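Local coordinates for protein adenosine deaminase (Burkholderia ambifaria, PDB 4GXW) that binds a zinc ion in a TIM-barrel fold and probably deaminates adenine or a related purine by hydrolysis, at residues G55-R60 and D84-T89; A217-M222 and V239-T244; E282-R287 and S319-T324. All coordinates share one frame; numbering follows the deposited sequence. Where two conformers were deposited one is given.

Contact 1. Residues G55-R60 and D84-T89; sequences GAPIER and DRYLLT
Tyr86 O and Ala56 N converge on one hydroxyl, Ser54 OG, which bonds the tyrosine carbonyl and, weakly, the alanine amide; a single side chain thus ties together two backbones that otherwise meet through carbon. Ala56 CB packs 3.8 Å from Tyr86 CB and also touches Leu87 CD1. The ring stands where chi1 of -60° sets CG anti to the carbonyl carbon, and Pro57 lies over one of its faces: CG is 3.9 Å from the ring centroid, a CH-pi contact displaced toward the rim. Arg85 CG covers the opposite face, so the tyrosine ring is sandwiched between aliphatic carbons. Deeper in, Ile58 CD1 meets Leu87 CD1 at 3.6 Å, the two side chains crossing at about a right angle, and Leu87 continues onto Phe47 and Leu50. What presents Pro57 to the ring is an inverse gamma turn centred on it, closed by the bond from Ile58 N to Ala56 O at 2.7 Å. The loop after helix 44-54 is thereby packed against the end of helix 77-87, at the surface of the helical elaboration between strands 31-33 and 110-117 of the TIM barrel.

Contact 2. Residues A217-M222 and V239-T244; sequences AGEFGM and VDHGYT
Glu219 and His241 meet beside the zinc ion, the histidine side chain about 4 Å from the metal. With Glu219 CG anti to its backbone N (chi1 -165°) and the chain extended beyond, CG lies over the imidazole face, 4.2 Å from its centroid. The carboxylate plane is turned 45° from the ring; Glu219 OE1 comes 3.2 Å from His241 CD2, and its approach to NE2 has too poor an angle for a hydrogen bond. At the ring's edge, His241 ND1 and Tyr243 OH share a 2.7 Å bond in the ring plane, which fixes the ring's rotation; Val265 N also bonds that hydroxyl. Behind these side chains the backbones pair in parallel: Ala217 N donates to Asp240 O at 3.0 Å and Gly242 N to Ala217 O at 2.8 Å. Further along, Thr244 OG1 donates to Met222 O at 2.8 Å and lies 3.4 Å from Gly218 CA, a close fit at a glycine. Glu191 then holds Gly218 N and Glu219 N, one carboxylate oxygen each, while Asp240 reaches Thr263 and Thr214. The two segments are the loops leaving neighbouring parallel strands 212-217 and 238-239 of the barrel, with Ala217 and Val239 packed on helix 224-232 and Thr244 on helix 269-274.

Contact 3. Residues E282-R287 and S319-T324; sequences ERHPMR and SHFGFT
Met286 and Phe321 meet through a methyl over a ring. In the conformer given, one of two deposited and so less certain, Met286 CE sits over the centre of the phenyl face, 3.4 Å from the centroid and 7° off the ring normal, a CH-pi contact; Met286 SD, 5.2 Å from the Phe321 centroid, makes it Met-aromatic too. His284 meets the same phenyl in an offset edge-to-face pair, the edge of Phe321 toward the imidazole face, centroids 5.5 Å apart and planes at 86°. His284 CB adds an approach of 3.6 Å to Phe321 CE1. The imidazole is steadied from its own segment, because Met286 N donates to His284 ND1 at 3.1 Å. In the fold, this aromatic cluster joins the end of helix 280-283 to the loop between helices 310-319 and 325-338, where Thr324 is the N-cap of the second; Met317 and Trp280 pack around it. Among the polar contacts, the Arg287 chain, extended from CG to NE, carries the guanidinium to His320, where NH2 donates to His320 O at 3.0 Å, on a lone pair in the carbonyl plane; NH2 also bonds Ala281 O. Phe321 O lies above the centre of one guanidinium face. Over the opposite face stands Glu282 OE2, its long salt bridge to NH1 a pairing of charges alone, well out of the guanidinium plane. Water 1 donates to Arg287 O and to Phe321 O, the latter at 2.9 Å, bridging the two backbones.

Contacts 2 and 3 adjoin, their centres about 16 Å apart, whereas contact 1 is remote, about 31 Å from the centre of contact 2 and 38 Å from that of contact 3, on the other side of the chain's centre from the latter. The join is partly aromatic: the Tyr243 and His284 rings meet edge-to-face, with Tyr243 CE1 4.1 Å from His284 CE1, and Tyr243 O packs 3.6 Å from Pro285 CB. Zinc is held by His35, His37, His216 and Asp301; the His241 ring meets those of His35 and His216, and from it contacts run through Tyr243 to His284, whose side chain is about 12 Å from the metal, and on to Phe321.

Contact 1. Residues G55-R60 and D84-T89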
loop_
_atom_site.group_PDB
_atom_site.type_symbol
_atom_site.label_atom_id
_atom_site.label_comp_id
_atom_site.label_asym_id
_atom_site.label_seq_id
_atom_site.Cartn_x
_atom_site.Cartn_y
_atom_site.Cartn_z
ATOM N N GLY A 55 -1.005 -14.912 -24.851
ATOM C CA GLY A 55 -1.307 -14.345 -26.150
ATOM C C GLY A 55 -2.166 -13.108 -25.979
ATOM O O GLY A 55 -3.084 -12.859 -26.759
ATOM N N ALA A 56 -1.869 -12.338 -24.937
ATOM C CA ALA A 56 -2.590 -11.104 -24.668
ATOM C C ALA A 56 -2.375 -10.135 -25.818
ATOM O O ALA A 56 -1.275 -10.058 -26.369
ATOM C CB ALA A 56 -2.106 -10.490 -23.362
ATOM N N PRO A 57 -3.425 -9.384 -26.184
ATOM C CA PRO A 57 -3.352 -8.384 -27.255
ATOM C C PRO A 57 -2.585 -7.151 -26.793
ATOM O O PRO A 57 -3.102 -6.032 -26.835
ATOM C CB PRO A 57 -4.820 -8.039 -27.505
ATOM C CG PRO A 57 -5.483 -8.283 -26.191
ATOM C CD PRO A 57 -4.774 -9.465 -25.594
ATOM N N ILE A 58 -1.356 -7.382 -26.337
ATOM C CA ILE A 58 -0.483 -6.352 -25.796
ATOM C C ILE A 58 0.942 -6.686 -26.241
ATOM O O ILE A 58 1.508 -7.692 -25.807
ATOM C CB ILE A 58 -0.524 -6.342 -24.246
ATOM C CG1 ILE A 58 -1.964 -6.328 -23.724
ATOM C CG2 ILE A 58 0.249 -5.158 -23.692
ATOM C CD1 ILE A 58 -2.097 -6.759 -22.279
ATOM N N GLU A 59 1.517 -5.864 -27.115
ATOM C CA GLU A 59 2.875 -6.117 -27.598
ATOM C C GLU A 59 3.916 -5.513 -26.662
ATOM O O GLU A 59 3.571 -4.749 -25.753
ATOM C CB GLU A 59 3.068 -5.597 -29.028
ATOM C CG GLU A 59 3.160 -4.076 -29.171
ATOM C CD GLU A 59 1.816 -3.378 -29.057
ATOM O OE1 GLU A 59 0.802 -4.060 -28.796
ATOM O OE2 GLU A 59 1.772 -2.141 -29.229
ATOM N N ARG A 60 5.182 -5.861 -26.893
ATOM C CA ARG A 60 6.291 -5.382 -26.065
ATOM C C ARG A 60 6.239 -3.881 -25.797
ATOM O O ARG A 60 6.600 -3.440 -24.714
ATOM C CB ARG A 60 7.651 -5.745 -26.679
ATOM C CG ARG A 60 8.455 -6.782 -25.882
ATOM C CD ARG A 60 8.287 -6.607 -24.371
ATOM N NE ARG A 60 9.384 -5.877 -23.738
ATOM C CZ ARG A 60 10.449 -6.459 -23.195
ATOM N NH1 ARG A 60 11.400 -5.723 -22.631
ATOM N NH2 ARG A 60 10.569 -7.780 -23.218
ATOM N N ASP A 84 -6.119 -8.490 -15.016
ATOM C CA ASP A 84 -7.294 -9.337 -14.804
ATOM C C ASP A 84 -7.854 -9.896 -16.109
ATOM O O ASP A 84 -8.199 -11.071 -16.197
ATOM C CB ASP A 84 -8.431 -8.559 -14.119
ATOM C CG ASP A 84 -8.264 -8.426 -12.612
ATOM O OD1 ASP A 84 -7.442 -9.125 -12.000
ATOM O OD2 ASP A 84 -9.000 -7.600 -12.026
ATOM N N ARG A 85 -7.971 -9.047 -17.125
ATOM C CA ARG A 85 -8.694 -9.452 -18.328
ATOM C C ARG A 85 -7.879 -10.339 -19.268
ATOM O O ARG A 85 -8.440 -11.212 -19.930
ATOM C CB ARG A 85 -9.270 -8.238 -19.076
ATOM C CG ARG A 85 -10.243 -8.622 -20.199
ATOM C CD ARG A 85 -11.033 -7.429 -20.730
ATOM N NE ARG A 85 -11.921 -6.862 -19.719
ATOM C CZ ARG A 85 -13.096 -7.377 -19.372
ATOM N NH1 ARG A 85 -13.537 -8.488 -19.947
ATOM N NH2 ARG A 85 -13.829 -6.780 -18.440
ATOM N N TYR A 86 -6.564 -10.128 -19.320
ATOM C CA TYR A 86 -5.747 -10.792 -20.342
ATOM C C TYR A 86 -4.570 -11.633 -19.846
ATOM O O TYR A 86 -4.190 -12.606 -20.502
ATOM C CB TYR A 86 -5.228 -9.764 -21.356
ATOM C CG TYR A 86 -6.330 -9.023 -22.078
ATOM C CD1 TYR A 86 -7.168 -9.692 -22.954
ATOM C CD2 TYR A 86 -6.540 -7.668 -21.873
ATOM C CE1 TYR A 86 -8.183 -9.036 -23.620
ATOM C CE2 TYR A 86 -7.562 -6.996 -22.535
ATOM C CZ TYR A 86 -8.376 -7.693 -23.405
ATOM O OH TYR A 86 -9.393 -7.051 -24.070
ATOM N N LEU A 87 -3.984 -11.265 -18.715
ATOM C CA LEU A 87 -2.696 -11.847 -18.339
ATOM C C LEU A 87 -2.757 -12.952 -17.303
ATOM O O LEU A 87 -2.031 -13.941 -17.400
ATOM C CB LEU A 87 -1.737 -10.775 -17.824
ATOM C CG LEU A 87 -0.795 -10.124 -18.829
ATOM C CD1 LEU A 87 -1.585 -9.209 -19.728
ATOM C CD2 LEU A 87 0.319 -9.372 -18.109
ATOM N N LEU A 88 -3.587 -12.765 -16.286
ATOM C CA LEU A 88 -3.671 -13.718 -15.187
ATOM C C LEU A 88 -4.715 -14.763 -15.562
ATOM O O LEU A 88 -5.928 -14.517 -15.469
ATOM C CB LEU A 88 -4.044 -12.992 -13.887
ATOM C CG LEU A 88 -3.037 -11.917 -13.458
ATOM C CD1 LEU A 88 -3.585 -11.050 -12.329
ATOM C CD2 LEU A 88 -1.681 -12.525 -13.073
ATOM N N THR A 89 -4.252 -15.921 -16.020
ATOM C CA THR A 89 -5.165 -16.918 -16.578
ATOM C C THR A 89 -5.192 -18.248 -15.825
ATOM O O THR A 89 -6.014 -19.113 -16.139
ATOM C CB THR A 89 -4.866 -17.196 -18.067
ATOM O OG1 THR A 89 -3.573 -17.796 -18.196
ATOM C CG2 THR A 89 -4.918 -15.898 -18.885
#

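Contact 2. Residues A217-M222 and V239-T244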
loop_
_atom_site.group_PDB
_atom_site.type_symbol
_atom_site.label_atom_id
_atom_site.label_comp_id
_atom_site.label_asym_id
_atom_site.label_seq_id
_atom_site.Cartn_x
_atom_site.Cartn_y
_atom_site.Cartn_z
ATOM N N ALA A 217 -10.053 6.165 1.253
ATOM C CA ALA A 217 -10.979 7.286 1.447
ATOM C C ALA A 217 -10.226 8.604 1.376
ATOM O O ALA A 217 -9.107 8.718 1.890
ATOM C CB ALA A 217 -11.696 7.162 2.789
ATOM N N GLY A 218 -10.826 9.601 0.733
ATOM C CA GLY A 218 -10.207 10.912 0.640
ATOM C C GLY A 218 -9.075 11.009 -0.372
ATOM O O GLY A 218 -8.202 11.888 -0.265
ATOM N N GLU A 219 -9.071 10.092 -1.339
ATOM C CA GLU A 219 -8.171 10.139 -2.488
ATOM C C GLU A 219 -8.863 10.916 -3.611
ATOM O O GLU A 219 -10.074 11.125 -3.568
ATOM C CB GLU A 219 -7.822 8.715 -2.952
ATOM C CG GLU A 219 -6.630 8.636 -3.894
ATOM C CD GLU A 219 -6.314 7.225 -4.384
ATOM O OE1 GLU A 219 -7.012 6.251 -4.013
ATOM O OE2 GLU A 219 -5.354 7.093 -5.183
ATOM N N PHE A 220 -8.097 11.353 -4.610
ATOM C CA PHE A 220 -8.645 12.075 -5.766
ATOM C C PHE A 220 -9.363 13.375 -5.387
ATOM O O PHE A 220 -10.228 13.853 -6.127
ATOM C CB PHE A 220 -9.615 11.198 -6.579
ATOM C CG PHE A 220 -9.103 9.812 -6.866
ATOM C CD1 PHE A 220 -8.187 9.597 -7.886
ATOM C CD2 PHE A 220 -9.562 8.716 -6.136
ATOM C CE1 PHE A 220 -7.720 8.317 -8.162
ATOM C CE2 PHE A 220 -9.100 7.436 -6.407
ATOM C CZ PHE A 220 -8.179 7.239 -7.426
ATOM N N GLY A 221 -9.023 13.936 -4.232
ATOM C CA GLY A 221 -9.692 15.129 -3.751
ATOM C C GLY A 221 -11.120 14.890 -3.296
ATOM O O GLY A 221 -11.884 15.838 -3.142
ATOM N N MET A 222 -11.492 13.631 -3.074
ATOM C CA MET A 222 -12.849 13.332 -2.619
ATOM C C MET A 222 -13.076 13.899 -1.218
ATOM O O MET A 222 -12.120 14.089 -0.461
ATOM C CB MET A 222 -13.131 11.826 -2.678
ATOM C CG MET A 222 -13.275 11.285 -4.091
ATOM S SD MET A 222 -14.640 12.040 -5.011
ATOM C CE MET A 222 -13.759 13.251 -5.993
ATOM N N VAL A 239 -7.231 3.526 7.951
ATOM C CA VAL A 239 -7.643 4.250 6.760
ATOM C C VAL A 239 -6.529 4.261 5.726
ATOM O O VAL A 239 -5.366 4.459 6.068
ATOM C CB VAL A 239 -8.021 5.714 7.116
ATOM C CG1 VAL A 239 -8.335 6.519 5.873
ATOM C CG2 VAL A 239 -9.198 5.747 8.062
ATOM N N ASP A 240 -6.886 4.052 4.463
ATOM C CA ASP A 240 -5.950 4.191 3.351
ATOM C C ASP A 240 -6.089 5.552 2.672
ATOM O O ASP A 240 -7.173 5.938 2.225
ATOM C CB ASP A 240 -6.100 3.031 2.364
ATOM C CG ASP A 240 -5.897 1.693 3.036
ATOM O OD1 ASP A 240 -4.812 1.476 3.635
ATOM O OD2 ASP A 240 -6.846 0.870 3.006
ATOM N N HIS A 241 -4.964 6.268 2.639
ATOM C CA HIS A 241 -4.828 7.642 2.143
ATOM C C HIS A 241 -5.363 8.642 3.174
ATOM O O HIS A 241 -4.636 9.065 4.077
ATOM C CB HIS A 241 -5.456 7.855 0.758
ATOM C CG HIS A 241 -4.845 7.025 -0.335
ATOM N ND1 HIS A 241 -3.500 7.060 -0.649
ATOM C CD2 HIS A 241 -5.413 6.152 -1.202
ATOM C CE1 HIS A 241 -3.271 6.247 -1.669
ATOM N NE2 HIS A 241 -4.416 5.685 -2.024
ATOM N N GLY A 242 -6.631 9.005 3.060
ATOM C CA GLY A 242 -7.256 9.908 4.008
ATOM C C GLY A 242 -6.906 11.372 3.871
ATOM O O GLY A 242 -7.256 12.151 4.744
ATOM N N TYR A 243 -6.282 11.761 2.760
ATOM C CA TYR A 243 -5.613 13.068 2.652
ATOM C C TYR A 243 -6.502 14.267 2.937
ATOM O O TYR A 243 -6.077 15.221 3.600
ATOM C CB TYR A 243 -4.937 13.246 1.278
ATOM C CG TYR A 243 -4.029 12.098 0.946
ATOM C CD1 TYR A 243 -2.990 11.746 1.803
ATOM C CD2 TYR A 243 -4.216 11.342 -0.201
ATOM C CE1 TYR A 243 -2.173 10.664 1.526
ATOM C CE2 TYR A 243 -3.393 10.267 -0.495
ATOM C CZ TYR A 243 -2.380 9.927 0.382
ATOM O OH TYR A 243 -1.565 8.843 0.139
ATOM N N THR A 244 -7.725 14.243 2.423
ATOM C CA THR A 244 -8.582 15.417 2.546
ATOM C C THR A 244 -9.084 15.674 3.971
ATOM O O THR A 244 -9.709 16.699 4.231
ATOM C CB THR A 244 -9.754 15.354 1.563
ATOM O OG1 THR A 244 -10.463 14.129 1.762
ATOM C CG2 THR A 244 -9.244 15.405 0.113
#

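Contact 3. Residues E282-R287 and S319-T324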
loop_
_atom_site.group_PDB
_atom_site.type_symbol
_atom_site.label_atom_id
_atom_site.label_comp_id
_atom_site.label_asym_id
_atom_site.label_seq_id
_atom_site.Cartn_x
_atom_site.Cartn_y
_atom_site.Cartn_z
ATOM N N GLU A 282 5.411 20.713 -1.420
ATOM C CA GLU A 282 4.940 21.717 -0.471
ATOM C C GLU A 282 3.462 21.601 -0.105
ATOM O O GLU A 282 3.084 21.824 1.050
ATOM C CB GLU A 282 5.205 23.109 -1.035
ATOM C CG GLU A 282 6.662 23.499 -1.011
ATOM C CD GLU A 282 7.169 23.672 0.399
ATOM O OE1 GLU A 282 6.466 24.333 1.199
ATOM O OE2 GLU A 282 8.257 23.141 0.712
ATOM N N ARG A 283 2.632 21.253 -1.087
ATOM C CA ARG A 283 1.182 21.333 -0.921
ATOM C C ARG A 283 0.478 19.993 -0.765
ATOM O O ARG A 283 -0.740 19.945 -0.581
ATOM C CB ARG A 283 0.553 22.107 -2.074
ATOM C CG ARG A 283 0.878 23.590 -2.052
ATOM C CD ARG A 283 0.552 24.216 -0.696
ATOM N NE ARG A 283 -0.838 23.984 -0.306
ATOM C CZ ARG A 283 -1.849 24.780 -0.638
ATOM N NH1 ARG A 283 -1.629 25.866 -1.368
ATOM N NH2 ARG A 283 -3.086 24.491 -0.246
ATOM N N HIS A 284 1.235 18.905 -0.836
ATOM C CA HIS A 284 0.675 17.586 -0.589
ATOM C C HIS A 284 0.111 17.525 0.831
ATOM O O HIS A 284 0.830 17.773 1.790
ATOM C CB HIS A 284 1.768 16.539 -0.740
ATOM C CG HIS A 284 1.259 15.165 -1.021
ATOM N ND1 HIS A 284 0.315 14.538 -0.234
ATOM C CD2 HIS A 284 1.580 14.285 -1.998
ATOM C CE1 HIS A 284 0.075 13.334 -0.718
ATOM N NE2 HIS A 284 0.827 13.156 -1.789
ATOM N N PRO A 285 -1.179 17.184 0.972
ATOM C CA PRO A 285 -1.769 17.148 2.318
ATOM C C PRO A 285 -1.064 16.200 3.280
ATOM O O PRO A 285 -1.098 16.431 4.492
ATOM C CB PRO A 285 -3.199 16.670 2.068
ATOM C CG PRO A 285 -3.498 17.094 0.678
ATOM C CD PRO A 285 -2.192 16.985 -0.081
ATOM N N MET A 286 -0.443 15.140 2.763
ATOM C CA MET A 286 0.316 14.211 3.598
ATOM C C MET A 286 1.326 14.946 4.479
ATOM O O MET A 286 1.539 14.575 5.636
ATOM C CB MET A 286 1.031 13.168 2.728
ATOM C CG MET A 286 1.905 12.175 3.486
ATOM S SD MET A 286 2.881 11.118 2.386
ATOM C CE MET A 286 4.010 12.314 1.688
ATOM N N ARG A 287 1.928 16.001 3.938
ATOM C CA ARG A 287 2.957 16.748 4.656
ATOM C C ARG A 287 2.437 17.325 5.980
ATOM O O ARG A 287 3.199 17.457 6.947
ATOM C CB ARG A 287 3.503 17.870 3.760
ATOM C CG ARG A 287 4.735 18.584 4.283
ATOM C CD ARG A 287 5.041 19.827 3.448
ATOM N NE ARG A 287 6.334 20.398 3.807
ATOM C CZ ARG A 287 7.456 20.139 3.146
ATOM N NH1 ARG A 287 8.602 20.686 3.533
ATOM N NH2 ARG A 287 7.423 19.336 2.089
ATOM N N SER A 319 13.462 13.189 2.163
ATOM C CA SER A 319 14.099 14.053 1.171
ATOM C C SER A 319 13.187 15.165 0.667
ATOM O O SER A 319 13.660 16.237 0.319
ATOM C CB SER A 319 14.592 13.228 -0.025
ATOM O OG SER A 319 13.503 12.592 -0.674
ATOM N N HIS A 320 11.889 14.894 0.598
ATOM C CA HIS A 320 10.949 15.835 -0.021
ATOM C C HIS A 320 9.916 16.423 0.933
ATOM O O HIS A 320 9.479 17.562 0.741
ATOM C CB HIS A 320 10.205 15.179 -1.188
ATOM C CG HIS A 320 11.042 14.965 -2.410
ATOM N ND1 HIS A 320 12.100 14.080 -2.453
ATOM C CD2 HIS A 320 10.966 15.518 -3.643
ATOM C CE1 HIS A 320 12.639 14.097 -3.659
ATOM N NE2 HIS A 320 11.969 14.961 -4.402
ATOM N N PHE A 321 9.530 15.671 1.957
ATOM C CA PHE A 321 8.387 16.073 2.765
ATOM C C PHE A 321 8.728 16.639 4.147
ATOM O O PHE A 321 7.832 16.883 4.963
ATOM C CB PHE A 321 7.344 14.955 2.804
ATOM C CG PHE A 321 6.712 14.712 1.467
ATOM C CD1 PHE A 321 5.755 15.589 0.987
ATOM C CD2 PHE A 321 7.113 13.658 0.661
ATOM C CE1 PHE A 321 5.179 15.402 -0.257
ATOM C CE2 PHE A 321 6.545 13.460 -0.585
ATOM C CZ PHE A 321 5.567 14.332 -1.042
ATOM N N GLY A 322 10.013 16.873 4.384
ATOM C CA GLY A 322 10.455 17.571 5.575
ATOM C C GLY A 322 10.411 16.785 6.867
ATOM O O GLY A 322 10.516 17.367 7.944
ATOM N N PHE A 323 10.268 15.470 6.781
ATOM C CA PHE A 323 10.204 14.674 7.999
ATOM C C PHE A 323 11.597 14.300 8.474
ATOM O O PHE A 323 12.454 13.913 7.677
ATOM C CB PHE A 323 9.316 13.452 7.793
ATOM C CG PHE A 323 7.881 13.807 7.552
ATOM C CD1 PHE A 323 7.164 14.514 8.511
ATOM C CD2 PHE A 323 7.258 13.477 6.357
ATOM C CE1 PHE A 323 5.833 14.864 8.292
ATOM C CE2 PHE A 323 5.927 13.816 6.132
ATOM C CZ PHE A 323 5.220 14.514 7.103
ATOM N N THR A 324 11.815 14.425 9.777
ATOM C CA THR A 324 13.123 14.147 10.360
ATOM C C THR A 324 13.310 12.669 10.655
ATOM O O THR A 324 12.360 11.878 10.583
ATOM C CB THR A 324 13.286 14.880 11.684
ATOM O OG1 THR A 324 12.315 14.378 12.611
ATOM C CG2 THR A 324 13.105 16.393 11.492
HETATM O O HOH W 1 6.332 17.967 7.212
HETATM O O HOH W 2 10.732 20.443 2.233
#